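Local coordinates for protein inorganic polyphosphate/ATP-glucomannokinase (Arthrobacter sp., PDB 1WOQ) that catalyses phosphoryl transfer from inorganic polyphosphate or ATP to glucose and mannose, at residues Pro13-Asp18 against Ser76-Thr81; Leu201-Phe206 against Pro233-Arg238; Pro215-Val220 against Pro240-Val245. All blocks are in the same frame, centred on the assembly; numbering follows the deposited sequence.

Interaction 1: Pro13-Asp18 against Ser76-Thr81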
loop_
_atom_site.group_PDB
_atom_site.type_symbol
_atom_site.label_atom_id
_atom_site.label_comp_id
_atom_site.label_asym_id
_atom_site.label_seq_id
_atom_site.Cartn_x
_atom_site.Cartn_y
_atom_site.Cartn_z
ATOM N N PRO A 13 0.099 -20.714 -4.710
ATOM C CA PRO A 13 0.187 -19.256 -4.795
ATOM C C PRO A 13 -1.188 -18.643 -4.550
ATOM O O PRO A 13 -2.196 -19.354 -4.524
ATOM C CB PRO A 13 0.682 -19.029 -6.219
ATOM C CG PRO A 13 0.019 -20.141 -6.970
ATOM C CD PRO A 13 0.224 -21.327 -6.045
ATOM N N LEU A 14 -1.225 -17.331 -4.351
ATOM C CA LEU A 14 -2.482 -16.630 -4.120
ATOM C C LEU A 14 -2.498 -15.361 -4.954
ATOM O O LEU A 14 -1.457 -14.743 -5.169
ATOM C CB LEU A 14 -2.632 -16.260 -2.641
ATOM C CG LEU A 14 -2.916 -17.378 -1.633
ATOM C CD1 LEU A 14 -2.886 -16.800 -0.225
ATOM C CD2 LEU A 14 -4.271 -18.013 -1.916
ATOM N N ILE A 15 -3.678 -14.976 -5.424
ATOM C CA ILE A 15 -3.803 -13.763 -6.213
ATOM C C ILE A 15 -3.911 -12.560 -5.284
ATOM O O ILE A 15 -4.654 -12.587 -4.302
ATOM C CB ILE A 15 -5.059 -13.800 -7.123
ATOM C CG1 ILE A 15 -4.877 -14.857 -8.216
ATOM C CG2 ILE A 15 -5.308 -12.414 -7.734
ATOM C CD1 ILE A 15 -6.129 -15.111 -9.054
ATOM N N GLY A 16 -3.141 -11.521 -5.594
ATOM C CA GLY A 16 -3.170 -10.295 -4.815
ATOM C C GLY A 16 -3.532 -9.173 -5.770
ATOM O O GLY A 16 -3.045 -9.146 -6.899
ATOM N N ILE A 17 -4.386 -8.251 -5.330
ATOM C CA ILE A 17 -4.824 -7.132 -6.161
ATOM C C ILE A 17 -4.531 -5.822 -5.436
ATOM O O ILE A 17 -4.824 -5.690 -4.252
ATOM C CB ILE A 17 -6.350 -7.216 -6.439
ATOM C CG1 ILE A 17 -6.691 -8.554 -7.105
ATOM C CG2 ILE A 17 -6.789 -6.060 -7.338
ATOM C CD1 ILE A 17 -6.110 -8.722 -8.500
ATOM N N ASP A 18 -3.962 -4.853 -6.151
ATOM C CA ASP A 18 -3.627 -3.558 -5.562
ATOM C C ASP A 18 -4.428 -2.459 -6.263
ATOM O O ASP A 18 -4.248 -2.209 -7.457
ATOM C CB ASP A 18 -2.112 -3.325 -5.699
ATOM C CG ASP A 18 -1.617 -2.106 -4.930
ATOM O OD1 ASP A 18 -2.199 -1.748 -3.887
ATOM O OD2 ASP A 18 -0.612 -1.511 -5.367
ATOM N N SER A 76 -9.931 -20.208 -4.677
ATOM C CA SER A 76 -9.012 -19.698 -3.669
ATOM C C SER A 76 -9.315 -18.239 -3.335
ATOM O O SER A 76 -9.742 -17.471 -4.195
ATOM C CB SER A 76 -7.567 -19.831 -4.158
ATOM O OG SER A 76 -7.371 -19.146 -5.381
ATOM N N PRO A 77 -9.106 -17.842 -2.070
ATOM C CA PRO A 77 -9.366 -16.461 -1.657
ATOM C C PRO A 77 -8.425 -15.480 -2.350
ATOM O O PRO A 77 -7.294 -15.825 -2.683
ATOM C CB PRO A 77 -9.151 -16.508 -0.144
ATOM C CG PRO A 77 -8.114 -17.568 0.010
ATOM C CD PRO A 77 -8.598 -18.640 -0.940
ATOM N N VAL A 78 -8.908 -14.261 -2.561
ATOM C CA VAL A 78 -8.130 -13.216 -3.218
ATOM C C VAL A 78 -7.905 -12.041 -2.272
ATOM O O VAL A 78 -8.841 -11.568 -1.626
ATOM C CB VAL A 78 -8.867 -12.702 -4.478
ATOM C CG1 VAL A 78 -8.097 -11.552 -5.120
ATOM C CG2 VAL A 78 -9.046 -13.844 -5.459
ATOM N N GLY A 79 -6.661 -11.574 -2.200
ATOM C CA GLY A 79 -6.337 -10.442 -1.348
ATOM C C GLY A 79 -6.402 -9.164 -2.165
ATOM O O GLY A 79 -5.959 -9.130 -3.310
ATOM N N VAL A 80 -6.944 -8.104 -1.581
ATOM C CA VAL A 80 -7.080 -6.841 -2.299
ATOM C C VAL A 80 -6.740 -5.669 -1.391
ATOM O O VAL A 80 -7.066 -5.693 -0.204
ATOM C CB VAL A 80 -8.533 -6.664 -2.798
ATOM C CG1 VAL A 80 -8.665 -5.383 -3.603
ATOM C CG2 VAL A 80 -8.946 -7.877 -3.627
ATOM N N THR A 81 -6.083 -4.649 -1.937
ATOM C CA THR A 81 -5.748 -3.473 -1.136
ATOM C C THR A 81 -6.712 -2.342 -1.450
ATOM O O THR A 81 -7.361 -2.328 -2.495
ATOM C CB THR A 81 -4.328 -2.941 -1.419
ATOM O OG1 THR A 81 -4.295 -2.337 -2.720
ATOM C CG2 THR A 81 -3.301 -4.069 -1.351
HETATM O O HOH W 1 -6.003 -16.645 -4.996
#
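I17 packs beside two valines of the neighbouring strand, on the same face of the sheet: its CG1 reaches back to V78 CG1 at 3.9 Å, and its CB rests against V80 CG2. With CG1 anti to the carbonyl carbon (chi1 -57°) the long branch stands beside the backbone N and meets V78 obliquely, while the end of the side chain leads on to V61 and V62 of helix 51-66. I15 adds to the same apolar layer, its CG2 3.9 Å from V78 CG1. The two strands run parallel, with I17 N donating to G79 O (2.7 Å) and I17 O accepting from T81 N (2.8 Å). This is the junction of the first and fourth strands, in chain order, of the N-terminal sheet, neighbours as in the 3-2-1-4-5 sheet of the actin-like ATPase fold. G16 and G79 sit side by side, CA atoms 4.7 Å apart, and present only backbone to the other face, where L14, D18, P77 and T81 touch helix 250-262. At the C-terminal ends of the strands T81 OG1 donates to D18 OD1 at 2.5 Å, a length too short to be taken literally, and is also hydrogen-bonded to I19 N. A phosphate ion, probably from the crystallisation liquor, lies near D18, at the strand end that leads into a phosphate-binding loop in related actin-like kinases. Where the strands splay at their start, a water bridge takes the place of direct pairing: one water accepts from I15 N (2.9 Å) and donates to P77 O and to S76 OG, which is also hydrogen-bonded to A73 O.

Interaction 2: Leu201-Phe206 against Pro233-Arg238; sequences LLQRYF and PNLRLR
Q203 reaches from helix 195-213 to the backbone of R236, joining the helix to the long connection between the last two parallel strands of the C-terminal sheet in this ROK-family, actin-like fold. Its CB packs against L235 CD2 at 3.8 Å. CG leaves anti to the backbone N (chi1 171°), and a bend at chi2 then carries CD across to R236. There OE1 accepts from R236 N at 2.8 Å in an almost straight bond, 174° at the hydrogen. NE2 donates to R236 O at 3.2 Å; the acceptor lies in the plane of the Q203 amide, whereas NE2 stands well above the carbonyl plane of R236. One side-chain amide thus satisfies both the N-H and the C=O of a single residue, and the pair of bonds fixes the rotation of the amide. NE2 also passes L237 CD2, the two side chains running past each other in opposite directions. Along the helix, L235 CD2 lies against the backbone N and CA of Q203, and L237 CD1 comes within 3.6 Å of F206 CB. The two leucines thus pack on the helix at Q203 and F206, while R236 turns its guanidinium away from it and folds it back on its own loop: NH1 donates to P233 O at 3.1 Å and to L235 O at 2.8 Å, the latter lying in the guanidinium plane.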
loop_
_atom_site.group_PDB
_atom_site.type_symbol
_atom_site.label_atom_id
_atom_site.label_comp_id
_atom_site.label_asym_id
_atom_site.label_seq_id
_atom_site.Cartn_x
_atom_site.Cartn_y
_atom_site.Cartn_z
ATOM N N LEU A 201 10.385 19.589 3.212
ATOM C CA LEU A 201 9.104 19.079 3.683
ATOM C C LEU A 201 9.255 17.693 4.306
ATOM O O LEU A 201 8.648 17.397 5.337
ATOM C CB LEU A 201 8.106 19.008 2.523
ATOM C CG LEU A 201 7.448 20.325 2.109
ATOM C CD1 LEU A 201 6.688 20.130 0.811
ATOM C CD2 LEU A 201 6.503 20.789 3.211
ATOM N N LEU A 202 10.063 16.840 3.683
ATOM C CA LEU A 202 10.261 15.494 4.204
ATOM C C LEU A 202 11.068 15.512 5.498
ATOM O O LEU A 202 10.829 14.696 6.384
ATOM C CB LEU A 202 10.949 14.605 3.163
ATOM C CG LEU A 202 10.148 14.371 1.877
ATOM C CD1 LEU A 202 10.903 13.397 0.989
ATOM C CD2 LEU A 202 8.766 13.815 2.210
ATOM N N GLN A 203 12.023 16.437 5.603
ATOM C CA GLN A 203 12.830 16.551 6.820
ATOM C C GLN A 203 11.879 16.848 7.972
ATOM O O GLN A 203 11.991 16.270 9.054
ATOM C CB GLN A 203 13.843 17.693 6.687
ATOM C CG GLN A 203 14.602 18.050 7.976
ATOM C CD GLN A 203 15.457 16.911 8.504
ATOM O OE1 GLN A 203 16.035 16.147 7.735
ATOM N NE2 GLN A 203 15.556 16.806 9.825
ATOM N N ARG A 204 10.941 17.755 7.725
ATOM C CA ARG A 204 9.958 18.133 8.732
ATOM C C ARG A 204 9.059 16.956 9.086
ATOM O O ARG A 204 8.836 16.672 10.266
ATOM C CB ARG A 204 9.090 19.291 8.228
ATOM C CG ARG A 204 8.068 19.789 9.246
ATOM C CD ARG A 204 8.766 20.340 10.481
ATOM N NE ARG A 204 8.431 19.607 11.698
ATOM C CZ ARG A 204 7.319 19.788 12.406
ATOM N NH1 ARG A 204 6.422 20.687 12.029
ATOM N NH2 ARG A 204 7.108 19.067 13.498
ATOM N N TYR A 205 8.543 16.278 8.066
ATOM C CA TYR A 205 7.651 15.138 8.282
ATOM C C TYR A 205 8.324 13.998 9.040
ATOM O O TYR A 205 7.829 13.552 10.080
ATOM C CB TYR A 205 7.122 14.603 6.946
ATOM C CG TYR A 205 6.145 13.454 7.109
ATOM C CD1 TYR A 205 4.807 13.692 7.424
ATOM C CD2 TYR A 205 6.570 12.130 6.997
ATOM C CE1 TYR A 205 3.912 12.634 7.627
ATOM C CE2 TYR A 205 5.687 11.070 7.200
ATOM C CZ TYR A 205 4.360 11.329 7.517
ATOM O OH TYR A 205 3.487 10.281 7.739
ATOM N N PHE A 206 9.455 13.520 8.527
ATOM C CA PHE A 206 10.142 12.417 9.178
ATOM C C PHE A 206 10.695 12.747 10.557
ATOM O O PHE A 206 10.674 11.895 11.444
ATOM C CB PHE A 206 11.248 11.857 8.277
ATOM C CG PHE A 206 10.724 11.046 7.128
ATOM C CD1 PHE A 206 10.593 11.606 5.864
ATOM C CD2 PHE A 206 10.321 9.726 7.323
ATOM C CE1 PHE A 206 10.067 10.863 4.806
ATOM C CE2 PHE A 206 9.795 8.976 6.274
ATOM C CZ PHE A 206 9.667 9.548 5.012
ATOM N N PRO A 233 19.389 11.615 0.882
ATOM C CA PRO A 233 20.733 12.072 1.253
ATOM C C PRO A 233 20.750 13.444 1.942
ATOM O O PRO A 233 21.665 13.747 2.705
ATOM C CB PRO A 233 21.468 12.088 -0.084
ATOM C CG PRO A 233 20.833 10.952 -0.818
ATOM C CD PRO A 233 19.364 11.158 -0.521
ATOM N N ASN A 234 19.739 14.266 1.674
ATOM C CA ASN A 234 19.657 15.600 2.272
ATOM C C ASN A 234 19.094 15.607 3.689
ATOM O O ASN A 234 19.251 16.587 4.420
ATOM C CB ASN A 234 18.789 16.526 1.416
ATOM C CG ASN A 234 19.380 16.786 0.051
ATOM O OD1 ASN A 234 20.570 17.071 -0.079
ATOM N ND2 ASN A 234 18.544 16.705 -0.980
ATOM N N LEU A 235 18.429 14.527 4.078
ATOM C CA LEU A 235 17.830 14.462 5.402
ATOM C C LEU A 235 18.844 14.259 6.519
ATOM O O LEU A 235 19.911 13.679 6.316
ATOM C CB LEU A 235 16.777 13.349 5.446
ATOM C CG LEU A 235 15.685 13.444 4.374
ATOM C CD1 LEU A 235 14.676 12.310 4.569
ATOM C CD2 LEU A 235 14.989 14.793 4.460
ATOM N N ARG A 236 18.499 14.760 7.698
ATOM C CA ARG A 236 19.343 14.638 8.879
ATOM C C ARG A 236 18.458 14.105 9.996
ATOM O O ARG A 236 17.886 14.869 10.774
ATOM C CB ARG A 236 19.926 16.003 9.254
ATOM C CG ARG A 236 20.915 16.549 8.228
ATOM C CD ARG A 236 22.185 15.704 8.183
ATOM N NE ARG A 236 23.141 16.173 7.181
ATOM C CZ ARG A 236 23.027 15.963 5.873
ATOM N NH1 ARG A 236 21.996 15.285 5.390
ATOM N NH2 ARG A 236 23.950 16.431 5.044
ATOM N N LEU A 237 18.345 12.783 10.057
ATOM C CA LEU A 237 17.509 12.127 11.052
ATOM C C LEU A 237 18.315 11.229 11.975
ATOM O O LEU A 237 19.426 10.814 11.646
ATOM C CB LEU A 237 16.446 11.283 10.348
ATOM C CG LEU A 237 15.577 11.995 9.314
ATOM C CD1 LEU A 237 14.770 10.968 8.531
ATOM C CD2 LEU A 237 14.669 12.994 10.010
ATOM N N ARG A 238 17.742 10.924 13.132
ATOM C CA ARG A 238 18.400 10.052 14.091
ATOM C C ARG A 238 18.057 8.614 13.708
ATOM O O ARG A 238 18.696 7.668 14.156
ATOM C CB ARG A 238 17.893 10.345 15.507
ATOM C CG ARG A 238 18.748 9.748 16.615
ATOM C CD ARG A 238 20.154 10.337 16.596
ATOM N NE ARG A 238 20.955 9.924 17.746
ATOM C CZ ARG A 238 20.658 10.213 19.010
ATOM N NH1 ARG A 238 21.449 9.796 19.989
ATOM N NH2 ARG A 238 19.571 10.917 19.295
#

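Interaction 3: Pro215-Val220 against Pro240-Val245; sequences PELFIV and PIVPAV
I241 fits against two residues of the parallel strand beside it, its CG1 3.6 Å from F218 CB and its CD1 3.6 Å from V220 CG2. CG1 stands anti to the backbone N (chi1 -178°), which places it between these two partners, and the V220 branch that it meets is itself anti to the carbonyl carbon. An alanine here would probably deprive V220 CG2 of the CG1 and CD1 contacts and open a gap towards F206 of the adjoining helix. On the reverse face L217 CD1 meets P240 CG at 3.9 Å, the two side chains crossing at about a right angle, and I219 CG2 lies 3.7 Å from A244 CB.

Four backbone hydrogen bonds set this spacing. P240 O accepts from F218 N (3.0 Å), F218 O from V242 N, V242 O from V220 N (2.8 Å), and V220 O from A244 N (2.8 Å). In the last, A244 N stands above the carbonyl plane of V220, 44° out of it, where the second strand is already ending. P243, placed between bonding residues, disturbs none of these bonds by lacking an N-H. P240 CG also closes on E216 O, at the point where the strands begin, and P215 CG lies over one face of the F218 ring, offset toward its rim.

Strands 217-221 and 241-243 are the fourth and fifth, in chain order, of the second 3-2-1-4-5 sheet, as in the C-terminal half of the actin-like ATPase fold; the connection between them has no alpha-helix. L217 and I219 hydrogen-bond to strand 143-149. Helix 195-213 covers the face bearing F218, V220 and I241, while E131 of helix 123-134 touches I219 and A244 on the other.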
loop_
_atom_site.group_PDB
_atom_site.type_symbol
_atom_site.label_atom_id
_atom_site.label_comp_id
_atom_site.label_asym_id
_atom_site.label_seq_id
_atom_site.Cartn_x
_atom_site.Cartn_y
_atom_site.Cartn_z
ATOM N N PRO A 215 11.272 5.341 15.914
ATOM C CA PRO A 215 11.381 4.057 15.224
ATOM C C PRO A 215 12.806 3.550 15.051
ATOM O O PRO A 215 13.776 4.313 15.121
ATOM C CB PRO A 215 10.693 4.326 13.887
ATOM C CG PRO A 215 11.030 5.758 13.633
ATOM C CD PRO A 215 10.850 6.410 14.990
ATOM N N GLU A 216 12.916 2.248 14.834
ATOM C CA GLU A 216 14.207 1.611 14.615
ATOM C C GLU A 216 14.615 1.854 13.164
ATOM O O GLU A 216 15.803 1.888 12.835
ATOM C CB GLU A 216 14.100 0.102 14.845
ATOM C CG GLU A 216 13.664 -0.308 16.243
ATOM C CD GLU A 216 14.606 0.196 17.315
ATOM O OE1 GLU A 216 15.837 0.090 17.120
ATOM O OE2 GLU A 216 14.117 0.689 18.354
ATOM N N LEU A 217 13.618 2.034 12.303
ATOM C CA LEU A 217 13.871 2.221 10.880
ATOM C C LEU A 217 12.687 2.834 10.143
ATOM O O LEU A 217 11.534 2.605 10.498
ATOM C CB LEU A 217 14.184 0.862 10.238
ATOM C CG LEU A 217 14.402 0.769 8.724
ATOM C CD1 LEU A 217 15.732 1.412 8.373
ATOM C CD2 LEU A 217 14.388 -0.696 8.278
ATOM N N PHE A 218 12.998 3.619 9.118
ATOM C CA PHE A 218 11.992 4.232 8.254
ATOM C C PHE A 218 12.227 3.569 6.902
ATOM O O PHE A 218 13.371 3.452 6.470
ATOM C CB PHE A 218 12.241 5.734 8.072
ATOM C CG PHE A 218 11.596 6.607 9.109
ATOM C CD1 PHE A 218 12.347 7.574 9.776
ATOM C CD2 PHE A 218 10.230 6.525 9.368
ATOM C CE1 PHE A 218 11.750 8.449 10.683
ATOM C CE2 PHE A 218 9.623 7.398 10.272
ATOM C CZ PHE A 218 10.387 8.362 10.930
ATOM N N ILE A 219 11.163 3.126 6.247
ATOM C CA ILE A 219 11.287 2.528 4.921
ATOM C C ILE A 219 10.380 3.372 4.035
ATOM O O ILE A 219 9.196 3.515 4.320
ATOM C CB ILE A 219 10.805 1.067 4.896
ATOM C CG1 ILE A 219 11.691 0.207 5.802
ATOM C CG2 ILE A 219 10.845 0.538 3.466
ATOM C CD1 ILE A 219 11.185 -1.212 5.989
ATOM N N VAL A 220 10.939 3.946 2.977
ATOM C CA VAL A 220 10.153 4.792 2.095
ATOM C C VAL A 220 9.670 4.056 0.856
ATOM O O VAL A 220 10.469 3.578 0.049
ATOM C CB VAL A 220 10.955 6.038 1.666
ATOM C CG1 VAL A 220 10.086 6.938 0.793
ATOM C CG2 VAL A 220 11.437 6.794 2.904
ATOM N N PRO A 240 17.614 5.570 10.855
ATOM C CA PRO A 240 18.084 5.210 9.518
ATOM C C PRO A 240 16.867 5.185 8.600
ATOM O O PRO A 240 15.769 4.810 9.019
ATOM C CB PRO A 240 18.710 3.830 9.725
ATOM C CG PRO A 240 17.968 3.283 10.907
ATOM C CD PRO A 240 17.853 4.481 11.816
ATOM N N ILE A 241 17.054 5.601 7.355
ATOM C CA ILE A 241 15.943 5.635 6.416
ATOM C C ILE A 241 16.398 5.098 5.068
ATOM O O ILE A 241 17.401 5.547 4.509
ATOM C CB ILE A 241 15.381 7.081 6.298
ATOM C CG1 ILE A 241 14.189 7.110 5.340
ATOM C CG2 ILE A 241 16.484 8.047 5.861
ATOM C CD1 ILE A 241 13.350 8.379 5.450
ATOM N N VAL A 242 15.665 4.114 4.564
ATOM C CA VAL A 242 16.004 3.484 3.299
ATOM C C VAL A 242 14.780 3.283 2.415
ATOM O O VAL A 242 13.643 3.232 2.895
ATOM C CB VAL A 242 16.656 2.098 3.532
ATOM C CG1 VAL A 242 17.826 2.223 4.497
ATOM C CG2 VAL A 242 15.620 1.122 4.082
ATOM N N PRO A 243 14.997 3.176 1.101
ATOM C CA PRO A 243 13.857 2.970 0.209
ATOM C C PRO A 243 13.357 1.534 0.336
ATOM O O PRO A 243 14.107 0.637 0.735
ATOM C CB PRO A 243 14.443 3.268 -1.166
ATOM C CG PRO A 243 15.864 2.813 -1.021
ATOM C CD PRO A 243 16.240 3.370 0.333
ATOM N N ALA A 244 12.087 1.323 0.009
ATOM C CA ALA A 244 11.484 -0.003 0.077
ATOM C C ALA A 244 12.078 -0.932 -0.981
ATOM O O ALA A 244 12.471 -0.485 -2.063
ATOM C CB ALA A 244 9.974 0.108 -0.121
ATOM N N VAL A 245 12.138 -2.222 -0.658
ATOM C CA VAL A 245 12.661 -3.236 -1.570
ATOM C C VAL A 245 11.619 -3.501 -2.657
ATOM O O VAL A 245 11.945 -3.575 -3.844
ATOM C CB VAL A 245 12.973 -4.546 -0.814
ATOM C CG1 VAL A 245 13.302 -5.662 -1.796
ATOM C CG2 VAL A 245 14.144 -4.320 0.141
#

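Overall arrangement
Interactions 2 and 3 form one continuous region of the C-terminal lobe, their centres 12 Å apart. F206 joins them: its CE2 lies 3.7 Å from I241 CD1, its CZ packs on V220 CG2, and its ring meets that of F218 edge-to-face. The segments alternate along the chain, so the connection of interaction 2 leads directly into the second strand of interaction 3. Interaction 1 belongs to the other lobe, across the chain's centre, about 26 Å from interaction 3 between centres. The bound glucose lies about 8 Å from the side chain of D18, against about 12 Å from V220 and 13 Å from F206; a phosphate ion, probably from the crystallisation liquor, is about 5 Å from D18.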